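Local coordinates for Sca-family protein (Rickettsia rickettsii, PDB 4LQ8) that is the rickettsial protein named surface cell antigen 4, here its N-terminal head domain, and probably takes part in cell adhesion, at residues E275-G286 / G323-I334. Sequence-based numbering, arbitrary orientation.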
ATOM      1  N   GLU A 275      -1.649   6.290  -8.053  1.00 25.78           N
ATOM      2  CA  GLU A 275      -1.126   5.022  -7.557  1.00 24.71           C
ATOM      3  C   GLU A 275      -1.129   4.986  -6.064  1.00 26.88           C
ATOM      4  O   GLU A 275      -1.082   6.024  -5.407  1.00 26.64           O
ATOM      5  CB  GLU A 275       0.334   4.883  -8.050  1.00 25.94           C
ATOM      6  CG  GLU A 275       0.814   3.469  -8.296  1.00 36.14           C
ATOM      7  CD  GLU A 275       0.006   2.676  -9.309  1.00 37.58           C
ATOM      8  OE1 GLU A 275      -0.929   1.971  -8.884  1.00 28.59           O
ATOM      9  OE2 GLU A 275       0.285   2.770 -10.522  1.00 32.04           O
ATOM     10  N   ILE A 276      -1.184   3.772  -5.531  1.00 23.18           N
ATOM     11  CA  ILE A 276      -1.033   3.468  -4.114  1.00 21.93           C
ATOM     12  C   ILE A 276      -0.145   2.235  -4.023  1.00 26.10           C
ATOM     13  O   ILE A 276       0.070   1.550  -5.031  1.00 25.48           O
ATOM     14  CB  ILE A 276      -2.370   3.277  -3.339  1.00 23.93           C
ATOM     15  CG1 ILE A 276      -3.157   2.009  -3.838  1.00 23.26           C
ATOM     16  CG2 ILE A 276      -3.227   4.560  -3.340  1.00 23.18           C
ATOM     17  CD1 ILE A 276      -4.370   1.597  -2.925  1.00 25.34           C
ATOM     18  N   SER A 277       0.369   1.945  -2.834  1.00 23.10           N
ATOM     19  CA  SER A 277       1.108   0.704  -2.597  1.00 22.59           C
ATOM     20  C   SER A 277       1.027   0.348  -1.138  1.00 24.74           C
ATOM     21  O   SER A 277       0.783   1.213  -0.294  1.00 23.65           O
ATOM     22  CB  SER A 277       2.569   0.809  -3.048  1.00 24.27           C
ATOM     23  OG  SER A 277       3.429   1.327  -2.045  1.00 22.88           O
ATOM     24  N   SER A 278       1.310  -0.914  -0.842  1.00 21.04           N
ATOM     25  CA  SER A 278       1.386  -1.420   0.517  1.00 20.53           C
ATOM     26  C   SER A 278       2.062  -2.773   0.490  1.00 25.26           C
ATOM     27  O   SER A 278       2.116  -3.395  -0.578  1.00 24.40           O
ATOM     28  CB  SER A 278      -0.017  -1.540   1.113  1.00 20.98           C
ATOM     29  OG  SER A 278      -0.681  -2.717   0.688  1.00 22.91           O
ATOM     30  N   PRO A 279       2.501  -3.303   1.657  1.00 24.23           N
ATOM     31  CA  PRO A 279       2.904  -4.720   1.699  1.00 24.13           C
ATOM     32  C   PRO A 279       1.708  -5.595   1.276  1.00 23.81           C
ATOM     33  O   PRO A 279       0.550  -5.210   1.516  1.00 22.78           O
ATOM     34  CB  PRO A 279       3.219  -4.968   3.187  1.00 26.46           C
ATOM     35  CG  PRO A 279       3.345  -3.647   3.775  1.00 30.87           C
ATOM     36  CD  PRO A 279       2.483  -2.722   3.012  1.00 25.37           C
ATOM     37  N   LYS A 280       1.982  -6.750   0.644  1.00 18.41           N
ATOM     38  CA  LYS A 280       0.951  -7.658   0.145  1.00 19.91           C
ATOM     39  C   LYS A 280       1.166  -9.105   0.637  1.00 26.37           C
ATOM     40  O   LYS A 280       2.312  -9.491   0.830  1.00 25.78           O
ATOM     41  CB  LYS A 280       0.878  -7.635  -1.422  1.00 21.63           C
ATOM     42  CG  LYS A 280       0.373  -6.318  -2.034  1.00 25.54           C
ATOM     43  CD  LYS A 280      -1.053  -5.941  -1.581  1.00 25.64           C
ATOM     44  CE  LYS A 280      -1.664  -4.794  -2.353  1.00 32.97           C
ATOM     45  NZ  LYS A 280      -1.166  -3.473  -1.896  1.00 31.96           N
ATOM     46  N   PRO A 281       0.107  -9.937   0.788  1.00 24.81           N
ATOM     47  CA  PRO A 281      -1.324  -9.594   0.636  1.00 25.64           C
ATOM     48  C   PRO A 281      -1.762  -8.673   1.797  1.00 28.85           C
ATOM     49  O   PRO A 281      -1.250  -8.778   2.910  1.00 27.86           O
ATOM     50  CB  PRO A 281      -2.014 -10.975   0.684  1.00 26.84           C
ATOM     51  CG  PRO A 281      -1.134 -11.781   1.581  1.00 31.01           C
ATOM     52  CD  PRO A 281       0.275 -11.334   1.246  1.00 26.28           C
ATOM     53  N   LEU A 282      -2.665  -7.757   1.518  1.00 25.26           N
ATOM     54  CA  LEU A 282      -3.191  -6.848   2.536  1.00 25.69           C
ATOM     55  C   LEU A 282      -4.412  -7.498   3.233  1.00 28.50           C
ATOM     56  O   LEU A 282      -5.259  -8.073   2.559  1.00 28.44           O
ATOM     57  CB  LEU A 282      -3.599  -5.523   1.853  1.00 25.28           C
ATOM     58  CG  LEU A 282      -3.950  -4.345   2.754  1.00 30.18           C
ATOM     59  CD1 LEU A 282      -2.764  -3.948   3.646  1.00 29.39           C
ATOM     60  CD2 LEU A 282      -4.355  -3.156   1.928  1.00 30.31           C
ATOM     61  N   LYS A 283      -4.482  -7.440   4.560  1.00 23.09           N
ATOM     62  CA  LYS A 283      -5.654  -7.974   5.269  1.00 22.62           C
ATOM     63  C   LYS A 283      -6.477  -6.801   5.826  1.00 24.87           C
ATOM     64  O   LYS A 283      -5.943  -5.715   6.015  1.00 22.82           O
ATOM     65  CB  LYS A 283      -5.260  -8.929   6.433  1.00 25.20           C
ATOM     66  CG  LYS A 283      -4.262 -10.055   6.108  1.00 29.27           C
ATOM     67  CD  LYS A 283      -4.829 -11.038   5.120  1.00 37.97           C
ATOM     68  CE  LYS A 283      -4.088 -12.343   5.105  1.00 42.40           C
ATOM     69  NZ  LYS A 283      -4.815 -13.313   4.247  1.00 45.56           N
ATOM     70  N   PHE A 284      -7.740  -7.058   6.149  1.00 21.86           N
ATOM     71  CA  PHE A 284      -8.639  -6.107   6.787  1.00 21.63           C
ATOM     72  C   PHE A 284      -9.200  -6.776   8.013  1.00 25.51           C
ATOM     73  O   PHE A 284      -9.587  -7.957   7.969  1.00 25.13           O
ATOM     74  CB  PHE A 284      -9.757  -5.611   5.836  1.00 22.79           C
ATOM     75  CG  PHE A 284      -9.170  -4.676   4.798  1.00 23.73           C
ATOM     76  CD1 PHE A 284      -8.850  -3.360   5.123  1.00 25.21           C
ATOM     77  CD2 PHE A 284      -8.861  -5.135   3.522  1.00 26.61           C
ATOM     78  CE1 PHE A 284      -8.245  -2.514   4.183  1.00 26.65           C
ATOM     79  CE2 PHE A 284      -8.285  -4.280   2.575  1.00 28.17           C
ATOM     80  CZ  PHE A 284      -7.968  -2.982   2.918  1.00 25.90           C
ATOM     81  N   ALA A 285      -9.193  -6.031   9.126  1.00 20.56           N
ATOM     82  CA  ALA A 285      -9.664  -6.496  10.417  1.00 20.61           C
ATOM     83  C   ALA A 285     -11.202  -6.381  10.454  1.00 24.31           C
ATOM     84  O   ALA A 285     -11.742  -5.434  11.002  1.00 24.30           O
ATOM     85  CB  ALA A 285      -9.005  -5.673  11.523  1.00 20.59           C
ATOM     86  N   GLY A 286     -11.887  -7.345   9.853  1.00 22.58           N
ATOM     87  CA  GLY A 286     -13.352  -7.333   9.766  1.00 23.88           C
ATOM     88  C   GLY A 286     -13.783  -7.156   8.314  1.00 30.71           C
ATOM     89  O   GLY A 286     -12.933  -7.042   7.423  1.00 28.72           O
ATOM     90  N   GLY A 323      -3.807   3.323 -13.219  1.00 27.01           N
ATOM     91  CA  GLY A 323      -2.737   2.884 -12.333  1.00 25.53           C
ATOM     92  C   GLY A 323      -2.465   1.399 -12.468  1.00 27.75           C
ATOM     93  O   GLY A 323      -3.248   0.657 -13.057  1.00 26.13           O
ATOM     94  N   GLN A 324      -1.347   0.952 -11.916  1.00 26.31           N
ATOM     95  CA  GLN A 324      -0.935  -0.444 -12.000  1.00 25.51           C
ATOM     96  C   GLN A 324      -1.273  -1.270 -10.770  1.00 28.94           C
ATOM     97  O   GLN A 324      -1.142  -2.495 -10.807  1.00 28.22           O
ATOM     98  CB  GLN A 324       0.551  -0.498 -12.293  1.00 26.63           C
ATOM     99  CG  GLN A 324       0.903   0.092 -13.657  1.00 24.40           C
ATOM    100  CD  GLN A 324       2.391   0.107 -13.865  1.00 30.34           C
ATOM    101  OE1 GLN A 324       3.171  -0.510 -13.124  1.00 28.71           O
ATOM    102  NE2 GLN A 324       2.827   0.866 -14.832  1.00 25.22           N
ATOM    103  N   SER A 325      -1.694  -0.614  -9.678  1.00 24.46           N
ATOM    104  CA  SER A 325      -2.037  -1.317  -8.444  1.00 24.31           C
ATOM    105  C   SER A 325      -3.084  -2.385  -8.682  1.00 28.63           C
ATOM    106  O   SER A 325      -4.044  -2.176  -9.443  1.00 26.49           O
ATOM    107  CB  SER A 325      -2.570  -0.343  -7.397  1.00 27.54           C
ATOM    108  OG  SER A 325      -1.491   0.395  -6.859  1.00 34.30           O
ATOM    109  N   VAL A 326      -2.884  -3.535  -8.048  1.00 25.57           N
ATOM    110  CA  VAL A 326      -3.862  -4.615  -8.078  1.00 25.79           C
ATOM    111  C   VAL A 326      -4.296  -4.838  -6.621  1.00 29.52           C
ATOM    112  O   VAL A 326      -3.508  -4.603  -5.694  1.00 28.06           O
ATOM    113  CB  VAL A 326      -3.375  -5.876  -8.849  1.00 28.38           C
ATOM    114  CG1 VAL A 326      -3.235  -5.552 -10.330  1.00 27.96           C
ATOM    115  CG2 VAL A 326      -2.048  -6.377  -8.295  1.00 27.45           C
ATOM    116  N   ASP A 327      -5.553  -5.217  -6.423  1.00 28.82           N
ATOM    117  CA  ASP A 327      -6.170  -5.289  -5.100  1.00 29.68           C
ATOM    118  C   ASP A 327      -5.396  -6.178  -4.089  1.00 35.99           C
ATOM    119  O   ASP A 327      -4.966  -5.664  -3.039  1.00 39.29           O
ATOM    120  CB  ASP A 327      -7.657  -5.659  -5.187  1.00 31.13           C
ATOM    121  CG  ASP A 327      -8.343  -5.509  -3.860  1.00 35.69           C
ATOM    122  OD1 ASP A 327      -7.992  -6.247  -2.936  1.00 34.22           O
ATOM    123  OD2 ASP A 327      -9.151  -4.584  -3.718  1.00 45.73           O
ATOM    124  N   LEU A 328      -5.235  -7.460  -4.376  1.00 29.25           N
ATOM    125  CA  LEU A 328      -4.489  -8.414  -3.513  1.00 28.55           C
ATOM    126  C   LEU A 328      -4.792  -8.265  -1.994  1.00 31.93           C
ATOM    127  O   LEU A 328      -3.875  -8.157  -1.174  1.00 31.81           O
ATOM    128  CB  LEU A 328      -2.958  -8.351  -3.789  1.00 28.02           C
ATOM    129  CG  LEU A 328      -2.473  -8.520  -5.242  1.00 31.08           C
ATOM    130  CD1 LEU A 328      -0.941  -8.451  -5.314  1.00 29.49           C
ATOM    131  CD2 LEU A 328      -2.968  -9.848  -5.844  1.00 33.29           C
ATOM    132  N   SER A 329      -6.082  -8.225  -1.632  1.00 29.12           N
ATOM    133  CA  SER A 329      -6.489  -8.051  -0.242  1.00 30.17           C
ATOM    134  C   SER A 329      -7.599  -8.997   0.181  1.00 35.02           C
ATOM    135  O   SER A 329      -8.318  -9.531  -0.661  1.00 35.61           O
ATOM    136  CB  SER A 329      -6.851  -6.596   0.054  1.00 32.99           C
ATOM    137  OG  SER A 329      -8.175  -6.333  -0.373  1.00 36.47           O
ATOM    138  N   GLN A 330      -7.696  -9.265   1.486  1.00 31.75           N
ATOM    139  CA  GLN A 330      -8.709 -10.183   2.004  1.00 31.56           C
ATOM    140  C   GLN A 330      -9.214  -9.688   3.358  1.00 32.37           C
ATOM    141  O   GLN A 330      -8.411  -9.391   4.244  1.00 29.80           O
ATOM    142  CB  GLN A 330      -8.149 -11.630   2.172  1.00 32.88           C
ATOM    143  CG  GLN A 330      -7.504 -12.293   0.937  1.00 66.16           C
ATOM    144  CD  GLN A 330      -6.015 -12.008   0.775  1.00 85.41           C
ATOM    145  OE1 GLN A 330      -5.201 -12.243   1.680  1.00 82.18           O
ATOM    146  NE2 GLN A 330      -5.615 -11.548  -0.410  1.00 70.27           N
ATOM    147  N   ALA A 331     -10.536  -9.640   3.526  1.00 29.06           N
ATOM    148  CA  ALA A 331     -11.145  -9.316   4.810  1.00 29.39           C
ATOM    149  C   ALA A 331     -10.973 -10.573   5.675  1.00 32.68           C
ATOM    150  O   ALA A 331     -11.095 -11.696   5.178  1.00 31.46           O
ATOM    151  CB  ALA A 331     -12.613  -8.999   4.638  1.00 30.41           C
ATOM    152  N   GLU A 332     -10.579 -10.382   6.931  1.00 28.61           N
ATOM    153  CA  GLU A 332     -10.339 -11.500   7.836  1.00 27.36           C
ATOM    154  C   GLU A 332     -11.198 -11.360   9.057  1.00 31.05           C
ATOM    155  O   GLU A 332     -11.709 -10.279   9.335  1.00 30.88           O
ATOM    156  CB  GLU A 332      -8.847 -11.575   8.237  1.00 27.20           C
ATOM    157  CG  GLU A 332      -7.893 -11.925   7.106  1.00 28.86           C
ATOM    158  CD  GLU A 332      -7.990 -13.319   6.502  1.00 47.12           C
ATOM    159  OE1 GLU A 332      -8.780 -14.147   7.005  1.00 37.01           O
ATOM    160  OE2 GLU A 332      -7.278 -13.580   5.507  1.00 45.40           O
ATOM    161  N   ASP A 333     -11.362 -12.459   9.778  1.00 30.24           N
ATOM    162  CA  ASP A 333     -12.170 -12.529  10.983  1.00 32.22           C
ATOM    163  C   ASP A 333     -11.474 -11.882  12.186  1.00 36.28           C
ATOM    164  O   ASP A 333     -10.251 -11.950  12.318  1.00 36.59           O
ATOM    165  CB  ASP A 333     -12.484 -13.994  11.289  1.00 35.83           C
ATOM    166  CG  ASP A 333     -13.783 -14.200  12.013  1.00 51.95           C
ATOM    167  OD1 ASP A 333     -14.610 -13.252  12.037  1.00 55.04           O
ATOM    168  OD2 ASP A 333     -13.998 -15.316  12.535  1.00 60.44           O
ATOM    169  N   ILE A 334     -12.249 -11.227  13.047  1.00 31.13           N
ATOM    170  CA  ILE A 334     -11.723 -10.606  14.265  1.00 29.73           C
ATOM    171  C   ILE A 334     -12.715 -10.769  15.408  1.00 31.34           C
ATOM    172  O   ILE A 334     -13.881 -11.069  15.165  1.00 29.93           O
ATOM    173  CB  ILE A 334     -11.283  -9.127  14.102  1.00 32.33           C
ATOM    174  CG1 ILE A 334     -12.474  -8.192  13.767  1.00 31.47           C
ATOM    175  CG2 ILE A 334     -10.111  -8.954  13.116  1.00 34.24           C
ATOM    176  CD1 ILE A 334     -12.160  -6.665  14.170  1.00 24.14           C
TER
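K283 reaches across to the neighbouring strand and is gripped twice. Its NZ hydrogen-bonds Q330 OE1 (2.8 Å), in the carbonyl plane of that amide. It also forms a salt bridge with E332 OE2 (2.8 Å), on the anti side of the carboxylate, a little out of its plane. The lysine chain bends at chi2 (-65°), carrying its amine toward both residues. On the other face of the sheet, S329 OG sits at the edge of the F284 ring, 3.6 Å from CE2. The same hydroxyl donates to D327 OD1.

Strands 282-285 and 329-332 form a parallel pair within a mixed sheet. Five backbone bonds run from L282 N to L328 O through to G286 N to E332 O. Just before this ladder, a cis peptide precedes P281, whose CB touches the Q330 amide.

At the far end, the E275 carboxylate holds the loop at 323-325. OE2 takes a straight bond from Q324 N (2.8 Å, 180°), and OE1 accepts S325 N. S325 OG lies close to both E275 OE1 (2.6 Å) and I276 O (2.7 Å). R70 of helix 64-90 makes a salt bridge to E275 OE2. Y311 of helix 308-320 meets the F284 ring.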